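Local coordinates for galactose mutarotase-like protein (Clostridium acetobutylicum, PDB 3OS7) that probably binds carbohydrate and may interconvert the anomers of aldose sugars, as an aldose 1-epimerase (galactose mutarotase) does, at residues Asp6-Lys19 / Arg22-Asp35. Residues are numbered along the deposited sequence; the frame is centred on the assembly and turned at random.
Sequences DLWIKEEIIWSEHK and RFAAGGYEALIIPD
W8 lays its indole over the methyl of A24 in a CH-pi contact, A24 CB lying 3.6 Å from the centroid of the five-membered ring of W8, and the benzene end of the same indole runs alongside the aliphatic part of R22. R22 then turns at chi3 (-61°) and sends NE to E12 OE1, a 2.7 Å salt bridge that lies in the guanidinium plane but comes down on the carboxylate from above its plane. L31 CD1 covers one face of that guanidinium. Beneath these side chains strands 8-14 and 18-25 form a beta hairpin, with W8-A24 and K10-R22 as hydrogen-bonded pairs and I9-F23 as a non-hydrogen-bonded pair; 8-14 is an outermost strand of this five-stranded antiparallel sheet within the chain. On the other face, I9 CG1 rests against F23 CB at 4.0 Å, and F23 packs on V131, Y157 and L159. Beyond the far end of strand 8-14, H18 ND1 donates to D35 OD2 (2.9 Å, 171°), in the imidazole plane and on the carboxylate's anti side, while F62 stacks on the ring. The bond places a proton on ND1 but leaves the charge of H18 open; a water from K19 N also donates to D35 OD2, tying strand 18-25 to the end of strand 28-33.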
ATOM      1  N   ASP A   6     -14.326 -17.609 -16.349  1.00 30.64           N
ATOM      2  CA  ASP A   6     -13.904 -16.408 -15.625  1.00 28.77           C
ATOM      3  C   ASP A   6     -12.482 -16.548 -15.060  1.00 24.49           C
ATOM      4  O   ASP A   6     -12.075 -15.775 -14.187  1.00 20.14           O
ATOM      5  CB  ASP A   6     -14.905 -16.110 -14.509  1.00 29.28           C
ATOM      6  CG  ASP A   6     -14.965 -17.212 -13.472  1.00 35.68           C
ATOM      7  OD1 ASP A   6     -14.369 -18.302 -13.702  1.00 41.58           O
ATOM      8  OD2 ASP A   6     -15.621 -16.995 -12.427  1.00 39.85           O
ATOM      9  N   LEU A   7     -11.729 -17.525 -15.577  1.00 21.78           N
ATOM     10  CA  LEU A   7     -10.332 -17.681 -15.241  1.00 18.63           C
ATOM     11  C   LEU A   7      -9.451 -17.414 -16.449  1.00 18.89           C
ATOM     12  O   LEU A   7      -9.476 -18.177 -17.402  1.00 19.29           O
ATOM     13  CB  LEU A   7     -10.074 -19.089 -14.688  1.00 18.75           C
ATOM     14  CG  LEU A   7      -8.632 -19.448 -14.338  1.00 21.05           C
ATOM     15  CD1 LEU A   7      -8.148 -18.642 -13.088  1.00 20.68           C
ATOM     16  CD2 LEU A   7      -8.563 -20.958 -14.095  1.00 22.30           C
ATOM     17  N   TRP A   8      -8.651 -16.346 -16.399  1.00 18.08           N
ATOM     18  CA  TRP A   8      -7.798 -15.977 -17.532  1.00 17.91           C
ATOM     19  C   TRP A   8      -6.781 -14.910 -17.174  1.00 17.70           C
ATOM     20  O   TRP A   8      -6.897 -14.229 -16.133  1.00 17.19           O
ATOM     21  CB  TRP A   8      -8.634 -15.543 -18.756  1.00 16.26           C
ATOM     22  CG  TRP A   8      -9.714 -14.555 -18.463  1.00 18.23           C
ATOM     23  CD1 TRP A   8     -11.026 -14.828 -18.221  1.00 16.28           C
ATOM     24  CD2 TRP A   8      -9.573 -13.133 -18.358  1.00 17.49           C
ATOM     25  NE1 TRP A   8     -11.717 -13.658 -17.989  1.00 20.72           N
ATOM     26  CE2 TRP A   8     -10.849 -12.606 -18.061  1.00 19.59           C
ATOM     27  CE3 TRP A   8      -8.491 -12.247 -18.514  1.00 17.98           C
ATOM     28  CZ2 TRP A   8     -11.079 -11.244 -17.916  1.00 21.11           C
ATOM     29  CZ3 TRP A   8      -8.721 -10.899 -18.359  1.00 17.68           C
ATOM     30  CH2 TRP A   8     -10.005 -10.413 -18.029  1.00 19.96           C
ATOM     31  N   ILE A   9      -5.779 -14.791 -18.030  1.00 14.81           N
ATOM     32  CA  ILE A   9      -4.752 -13.752 -17.929  1.00 15.68           C
ATOM     33  C   ILE A   9      -4.528 -13.234 -19.331  1.00 15.52           C
ATOM     34  O   ILE A   9      -4.233 -14.000 -20.231  1.00 18.80           O
ATOM     35  CB  ILE A   9      -3.411 -14.271 -17.389  1.00 16.12           C
ATOM     36  CG1 ILE A   9      -3.597 -14.896 -15.986  1.00 18.71           C
ATOM     37  CG2 ILE A   9      -2.353 -13.147 -17.396  1.00 14.83           C
ATOM     38  CD1 ILE A   9      -2.310 -15.506 -15.409  1.00 17.57           C
ATOM     39  N   LYS A  10      -4.606 -11.918 -19.495  1.00 15.31           N
ATOM     40  CA  LYS A  10      -4.472 -11.260 -20.809  1.00 15.15           C
ATOM     41  C   LYS A  10      -3.437 -10.153 -20.721  1.00 15.94           C
ATOM     42  O   LYS A  10      -3.536  -9.281 -19.866  1.00 16.90           O
ATOM     43  CB  LYS A  10      -5.815 -10.709 -21.267  1.00 17.58           C
ATOM     44  CG  LYS A  10      -5.790  -9.985 -22.610  1.00 20.18           C
ATOM     45  CD  LYS A  10      -7.190  -9.561 -23.026  1.00 23.14           C
ATOM     46  CE  LYS A  10      -7.200  -8.955 -24.409  1.00 26.71           C
ATOM     47  NZ  LYS A  10      -8.594  -8.616 -24.842  1.00 29.30           N
ATOM     48  N   GLU A  11      -2.430 -10.218 -21.586  1.00 14.53           N
ATOM     49  CA  GLU A  11      -1.481  -9.152 -21.742  1.00 15.16           C
ATOM     50  C   GLU A  11      -1.970  -8.320 -22.914  1.00 17.86           C
ATOM     51  O   GLU A  11      -2.220  -8.860 -23.972  1.00 15.15           O
ATOM     52  CB  GLU A  11      -0.132  -9.731 -22.039  1.00 17.88           C
ATOM     53  CG  GLU A  11       0.987  -8.759 -22.250  1.00 24.73           C
ATOM     54  CD  GLU A  11       2.335  -9.508 -22.328  1.00 31.70           C
ATOM     55  OE1 GLU A  11       2.417 -10.632 -21.791  1.00 49.22           O
ATOM     56  OE2 GLU A  11       3.304  -8.977 -22.888  1.00 34.30           O
ATOM     57  N   GLU A  12      -2.103  -7.014 -22.711  1.00 17.42           N
ATOM     58  CA  GLU A  12      -2.642  -6.131 -23.746  1.00 20.09           C
ATOM     59  C   GLU A  12      -2.006  -4.747 -23.648  1.00 21.44           C
ATOM     60  O   GLU A  12      -1.147  -4.520 -22.812  1.00 21.18           O
ATOM     61  CB  GLU A  12      -4.168  -6.061 -23.638  1.00 22.68           C
ATOM     62  CG  GLU A  12      -4.665  -5.398 -22.392  1.00 28.49           C
ATOM     63  CD  GLU A  12      -6.122  -5.732 -22.072  1.00 40.62           C
ATOM     64  OE1 GLU A  12      -6.358  -6.476 -21.105  1.00 44.25           O
ATOM     65  OE2 GLU A  12      -7.037  -5.259 -22.771  1.00 48.43           O
ATOM     66  N   ILE A  13      -2.389  -3.839 -24.553  1.00 21.95           N
ATOM     67  CA  ILE A  13      -1.783  -2.513 -24.620  1.00 20.64           C
ATOM     68  C   ILE A  13      -2.734  -1.515 -23.960  1.00 21.78           C
ATOM     69  O   ILE A  13      -3.934  -1.562 -24.153  1.00 23.01           O
ATOM     70  CB  ILE A  13      -1.530  -2.067 -26.067  1.00 21.18           C
ATOM     71  CG1 ILE A  13      -0.551  -3.021 -26.775  1.00 23.44           C
ATOM     72  CG2 ILE A  13      -0.986  -0.654 -26.115  1.00 20.05           C
ATOM     73  CD1 ILE A  13       0.724  -3.280 -25.987  1.00 23.36           C
ATOM     74  N   ILE A  14      -2.182  -0.604 -23.186  1.00 20.78           N
ATOM     75  CA  ILE A  14      -2.982   0.485 -22.575  1.00 19.94           C
ATOM     76  C   ILE A  14      -2.200   1.781 -22.815  1.00 19.46           C
ATOM     77  O   ILE A  14      -0.990   1.756 -22.990  1.00 17.35           O
ATOM     78  CB  ILE A  14      -3.222   0.205 -21.048  1.00 21.34           C
ATOM     79  CG1 ILE A  14      -4.233   1.179 -20.434  1.00 22.67           C
ATOM     80  CG2 ILE A  14      -1.942   0.298 -20.273  1.00 22.85           C
ATOM     81  CD1 ILE A  14      -4.703   0.761 -19.031  1.00 26.99           C
ATOM     82  N   TRP A  15      -2.904   2.909 -22.860  1.00 23.28           N
ATOM     83  CA  TRP A  15      -2.268   4.202 -23.145  1.00 24.20           C
ATOM     84  C   TRP A  15      -1.408   4.129 -24.406  1.00 24.52           C
ATOM     85  O   TRP A  15      -0.267   4.609 -24.426  1.00 23.74           O
ATOM     86  CB  TRP A  15      -1.423   4.655 -21.955  1.00 23.76           C
ATOM     87  CG  TRP A  15      -2.174   5.320 -20.886  1.00 24.88           C
ATOM     88  CD1 TRP A  15      -2.890   6.476 -20.992  1.00 29.30           C
ATOM     89  CD2 TRP A  15      -2.243   4.929 -19.508  1.00 22.96           C
ATOM     90  NE1 TRP A  15      -3.425   6.816 -19.764  1.00 32.42           N
ATOM     91  CE2 TRP A  15      -3.043   5.882 -18.843  1.00 33.03           C
ATOM     92  CE3 TRP A  15      -1.731   3.853 -18.779  1.00 31.12           C
ATOM     93  CZ2 TRP A  15      -3.330   5.797 -17.480  1.00 36.82           C
ATOM     94  CZ3 TRP A  15      -2.023   3.765 -17.434  1.00 31.88           C
ATOM     95  CH2 TRP A  15      -2.811   4.743 -16.796  1.00 31.97           C
ATOM     96  N   SER A  16      -1.942   3.473 -25.435  1.00 26.18           N
ATOM     97  CA  SER A  16      -1.299   3.354 -26.766  1.00 30.06           C
ATOM     98  C   SER A  16      -0.026   2.504 -26.914  1.00 29.51           C
ATOM     99  O   SER A  16       0.132   1.839 -27.929  1.00 29.75           O
ATOM    100  CB  SER A  16      -1.058   4.742 -27.388  1.00 30.95           C
ATOM    101  OG  SER A  16      -2.254   5.494 -27.349  1.00 35.84           O
ATOM    102  N   GLU A  17       0.898   2.552 -25.961  1.00 30.08           N
ATOM    103  CA  GLU A  17       2.182   1.872 -26.128  1.00 31.17           C
ATOM    104  C   GLU A  17       2.675   1.158 -24.880  1.00 28.20           C
ATOM    105  O   GLU A  17       3.826   0.745 -24.824  1.00 29.50           O
ATOM    106  CB  GLU A  17       3.253   2.871 -26.598  1.00 32.42           C
ATOM    107  CG  GLU A  17       3.285   4.170 -25.770  1.00 39.55           C
ATOM    108  CD  GLU A  17       4.440   5.104 -26.126  1.00 45.91           C
ATOM    109  OE1 GLU A  17       5.045   4.966 -27.216  1.00 49.10           O
ATOM    110  OE2 GLU A  17       4.745   5.983 -25.300  1.00 46.58           O
ATOM    111  N   HIS A  18       1.815   0.971 -23.885  1.00 24.60           N
ATOM    112  CA  HIS A  18       2.257   0.297 -22.649  1.00 22.24           C
ATOM    113  C   HIS A  18       1.599  -1.048 -22.446  1.00 20.71           C
ATOM    114  O   HIS A  18       0.426  -1.204 -22.676  1.00 23.06           O
ATOM    115  CB  HIS A  18       2.006   1.191 -21.449  1.00 20.49           C
ATOM    116  CG  HIS A  18       2.696   2.501 -21.552  1.00 19.78           C
ATOM    117  ND1 HIS A  18       4.009   2.679 -21.162  1.00 25.83           N
ATOM    118  CD2 HIS A  18       2.272   3.695 -22.024  1.00 22.28           C
ATOM    119  CE1 HIS A  18       4.361   3.932 -21.395  1.00 24.75           C
ATOM    120  NE2 HIS A  18       3.322   4.571 -21.907  1.00 21.66           N
ATOM    121  N   LYS A  19       2.384  -2.020 -22.023  1.00 19.89           N
ATOM    122  CA  LYS A  19       1.856  -3.330 -21.769  1.00 22.45           C
ATOM    123  C   LYS A  19       1.142  -3.311 -20.412  1.00 23.26           C
ATOM    124  O   LYS A  19       1.540  -2.595 -19.473  1.00 28.75           O
ATOM    125  CB  LYS A  19       2.963  -4.372 -21.847  1.00 24.65           C
ATOM    126  CG  LYS A  19       3.504  -4.510 -23.303  1.00 33.67           C
ATOM    127  CD  LYS A  19       4.583  -5.586 -23.437  1.00 42.72           C
ATOM    128  CE  LYS A  19       5.779  -5.108 -24.245  1.00 44.52           C
ATOM    129  NZ  LYS A  19       7.004  -5.849 -23.808  1.00 47.97           N
ATOM    130  N   ARG A  22      -4.232  -7.883 -17.531  1.00 15.93           N
ATOM    131  CA  ARG A  22      -5.550  -8.038 -16.933  1.00 16.78           C
ATOM    132  C   ARG A  22      -5.705  -9.507 -16.529  1.00 16.00           C
ATOM    133  O   ARG A  22      -5.340 -10.402 -17.284  1.00 14.10           O
ATOM    134  CB  ARG A  22      -6.605  -7.691 -17.954  1.00 17.58           C
ATOM    135  CG  ARG A  22      -7.887  -7.191 -17.415  1.00 28.35           C
ATOM    136  CD  ARG A  22      -8.763  -6.643 -18.553  1.00 30.38           C
ATOM    137  NE  ARG A  22      -8.179  -5.516 -19.283  1.00 29.77           N
ATOM    138  CZ  ARG A  22      -8.331  -4.224 -18.969  1.00 32.30           C
ATOM    139  NH1 ARG A  22      -9.013  -3.843 -17.899  1.00 33.41           N
ATOM    140  NH2 ARG A  22      -7.768  -3.299 -19.721  1.00 34.21           N
ATOM    141  N   PHE A  23      -6.200  -9.759 -15.330  1.00 15.23           N
ATOM    142  CA  PHE A  23      -6.302 -11.146 -14.849  1.00 14.47           C
ATOM    143  C   PHE A  23      -7.569 -11.336 -14.039  1.00 16.49           C
ATOM    144  O   PHE A  23      -8.046 -10.405 -13.398  1.00 17.77           O
ATOM    145  CB  PHE A  23      -5.002 -11.633 -14.140  1.00 14.71           C
ATOM    146  CG  PHE A  23      -4.520 -10.798 -12.959  1.00 16.29           C
ATOM    147  CD1 PHE A  23      -4.043  -9.509 -13.127  1.00 12.27           C
ATOM    148  CD2 PHE A  23      -4.416 -11.367 -11.691  1.00 15.19           C
ATOM    149  CE1 PHE A  23      -3.536  -8.788 -12.058  1.00 14.66           C
ATOM    150  CE2 PHE A  23      -3.955 -10.626 -10.604  1.00 21.01           C
ATOM    151  CZ  PHE A  23      -3.516  -9.334 -10.786  1.00 17.77           C
ATOM    152  N   ALA A  24      -8.103 -12.557 -14.083  1.00 16.94           N
ATOM    153  CA  ALA A  24      -9.430 -12.848 -13.592  1.00 15.39           C
ATOM    154  C   ALA A  24      -9.462 -14.249 -12.998  1.00 16.94           C
ATOM    155  O   ALA A  24      -8.903 -15.194 -13.578  1.00 16.93           O
ATOM    156  CB  ALA A  24     -10.444 -12.737 -14.743  1.00 16.51           C
ATOM    157  N   ALA A  25     -10.116 -14.377 -11.849  1.00 17.17           N
ATOM    158  CA  ALA A  25     -10.392 -15.688 -11.272  1.00 18.61           C
ATOM    159  C   ALA A  25     -11.451 -15.519 -10.216  1.00 18.39           C
ATOM    160  O   ALA A  25     -11.508 -14.477  -9.567  1.00 17.59           O
ATOM    161  CB  ALA A  25      -9.104 -16.303 -10.657  1.00 18.41           C
ATOM    162  N   GLY A  26     -12.318 -16.510 -10.092  1.00 20.90           N
ATOM    163  CA  GLY A  26     -13.308 -16.564  -9.013  1.00 22.16           C
ATOM    164  C   GLY A  26     -14.283 -15.409  -8.947  1.00 22.68           C
ATOM    165  O   GLY A  26     -14.787 -15.088  -7.873  1.00 24.33           O
ATOM    166  N   GLY A  27     -14.582 -14.799 -10.087  1.00 21.87           N
ATOM    167  CA  GLY A  27     -15.482 -13.653 -10.134  1.00 23.61           C
ATOM    168  C   GLY A  27     -14.827 -12.281  -9.980  1.00 21.74           C
ATOM    169  O   GLY A  27     -15.488 -11.251 -10.166  1.00 23.61           O
ATOM    170  N   TYR A  28     -13.542 -12.263  -9.640  1.00 18.44           N
ATOM    171  CA  TYR A  28     -12.782 -11.013  -9.569  1.00 16.84           C
ATOM    172  C   TYR A  28     -11.995 -10.775 -10.864  1.00 17.04           C
ATOM    173  O   TYR A  28     -11.662 -11.711 -11.577  1.00 16.32           O
ATOM    174  CB  TYR A  28     -11.776 -11.055  -8.427  1.00 16.78           C
ATOM    175  CG  TYR A  28     -12.356 -11.058  -7.022  1.00 13.74           C
ATOM    176  CD1 TYR A  28     -12.725 -12.253  -6.384  1.00 16.03           C
ATOM    177  CD2 TYR A  28     -12.501  -9.865  -6.312  1.00 17.04           C
ATOM    178  CE1 TYR A  28     -13.244 -12.244  -5.080  1.00 14.19           C
ATOM    179  CE2 TYR A  28     -13.027  -9.852  -5.039  1.00 17.68           C
ATOM    180  CZ  TYR A  28     -13.393 -11.048  -4.426  1.00 16.46           C
ATOM    181  OH  TYR A  28     -13.892 -11.002  -3.134  1.00 18.13           O
ATOM    182  N   GLU A  29     -11.704  -9.509 -11.142  1.00 14.83           N
ATOM    183  CA  GLU A  29     -10.835  -9.116 -12.228  1.00 15.83           C
ATOM    184  C   GLU A  29      -9.928  -7.971 -11.749  1.00 16.55           C
ATOM    185  O   GLU A  29     -10.393  -7.059 -11.035  1.00 16.97           O
ATOM    186  CB  GLU A  29     -11.669  -8.668 -13.427  1.00 17.26           C
ATOM    187  CG  GLU A  29     -10.850  -8.256 -14.637  1.00 25.97           C
ATOM    188  CD  GLU A  29     -11.730  -7.834 -15.803  1.00 32.24           C
ATOM    189  OE1 GLU A  29     -12.808  -8.457 -15.981  1.00 26.59           O
ATOM    190  OE2 GLU A  29     -11.330  -6.877 -16.514  1.00 30.07           O
ATOM    191  N   ALA A  30      -8.653  -8.039 -12.111  1.00 12.75           N
ATOM    192  CA  ALA A  30      -7.650  -7.039 -11.765  1.00 13.11           C
ATOM    193  C   ALA A  30      -6.884  -6.547 -12.998  1.00 15.12           C
ATOM    194  O   ALA A  30      -6.844  -7.213 -14.043  1.00 16.10           O
ATOM    195  CB  ALA A  30      -6.674  -7.565 -10.740  1.00 12.56           C
ATOM    196  N   LEU A  31      -6.253  -5.403 -12.844  1.00 14.31           N
ATOM    197  CA  LEU A  31      -5.432  -4.814 -13.912  1.00 16.12           C
ATOM    198  C   LEU A  31      -4.156  -4.303 -13.269  1.00 13.83           C
ATOM    199  O   LEU A  31      -4.219  -3.509 -12.343  1.00 14.12           O
ATOM    200  CB  LEU A  31      -6.194  -3.674 -14.591  1.00 15.09           C
ATOM    201  CG  LEU A  31      -5.435  -2.896 -15.671  1.00 19.86           C
ATOM    202  CD1 LEU A  31      -4.979  -3.837 -16.791  1.00 20.04           C
ATOM    203  CD2 LEU A  31      -6.349  -1.772 -16.180  1.00 23.68           C
ATOM    204  N   ILE A  32      -3.001  -4.734 -13.784  1.00 12.29           N
ATOM    205  CA  ILE A  32      -1.734  -4.310 -13.292  1.00 13.24           C
ATOM    206  C   ILE A  32      -0.922  -3.616 -14.400  1.00 16.59           C
ATOM    207  O   ILE A  32      -0.991  -4.006 -15.576  1.00 14.84           O
ATOM    208  CB  ILE A  32      -0.939  -5.490 -12.657  1.00 14.52           C
ATOM    209  CG1 ILE A  32       0.281  -4.985 -11.870  1.00 17.60           C
ATOM    210  CG2 ILE A  32      -0.511  -6.533 -13.713  1.00 13.09           C
ATOM    211  CD1 ILE A  32       0.965  -6.125 -11.051  1.00 18.13           C
ATOM    212  N   ILE A  33      -0.211  -2.553 -14.001  1.00 16.02           N
ATOM    213  CA  ILE A  33       0.592  -1.741 -14.933  1.00 14.60           C
ATOM    214  C   ILE A  33       2.093  -1.853 -14.593  1.00 15.50           C
ATOM    215  O   ILE A  33       2.625  -1.070 -13.784  1.00 14.64           O
ATOM    216  CB  ILE A  33       0.209  -0.254 -14.913  1.00 16.43           C
ATOM    217  CG1 ILE A  33      -1.318  -0.030 -14.925  1.00 17.45           C
ATOM    218  CG2 ILE A  33       0.881   0.458 -16.125  1.00 15.34           C
ATOM    219  CD1 ILE A  33      -2.027  -0.554 -16.150  1.00 23.64           C
ATOM    220  N   PRO A  34       2.786  -2.816 -15.210  1.00 15.51           N
ATOM    221  CA  PRO A  34       4.206  -3.008 -14.905  1.00 16.94           C
ATOM    222  C   PRO A  34       5.075  -1.758 -15.071  1.00 17.73           C
ATOM    223  O   PRO A  34       5.902  -1.477 -14.192  1.00 15.63           O
ATOM    224  CB  PRO A  34       4.624  -4.134 -15.854  1.00 20.84           C
ATOM    225  CG  PRO A  34       3.360  -4.887 -16.102  1.00 19.49           C
ATOM    226  CD  PRO A  34       2.276  -3.846 -16.126  1.00 18.19           C
ATOM    227  N   ASP A  35       4.842  -0.985 -16.132  1.00 16.89           N
ATOM    228  CA  ASP A  35       5.623   0.227 -16.397  1.00 17.81           C
ATOM    229  C   ASP A  35       5.539   1.335 -15.343  1.00 16.74           C
ATOM    230  O   ASP A  35       6.415   2.192 -15.294  1.00 18.44           O
ATOM    231  CB  ASP A  35       5.205   0.845 -17.727  1.00 19.00           C
ATOM    232  CG  ASP A  35       5.908   0.200 -18.927  1.00 26.74           C
ATOM    233  OD1 ASP A  35       6.882  -0.545 -18.725  1.00 22.83           O
ATOM    234  OD2 ASP A  35       5.480   0.448 -20.064  1.00 27.28           O
TER
HETATM  235  O   HOH W   1     -13.271 -13.825 -12.528  1.00 18.75           O
HETATM  236  O   HOH W   2     -12.114 -18.952 -11.629  1.00 28.25           O
HETATM  237  O   HOH W   3       5.108  -1.568 -21.732  1.00 24.15           O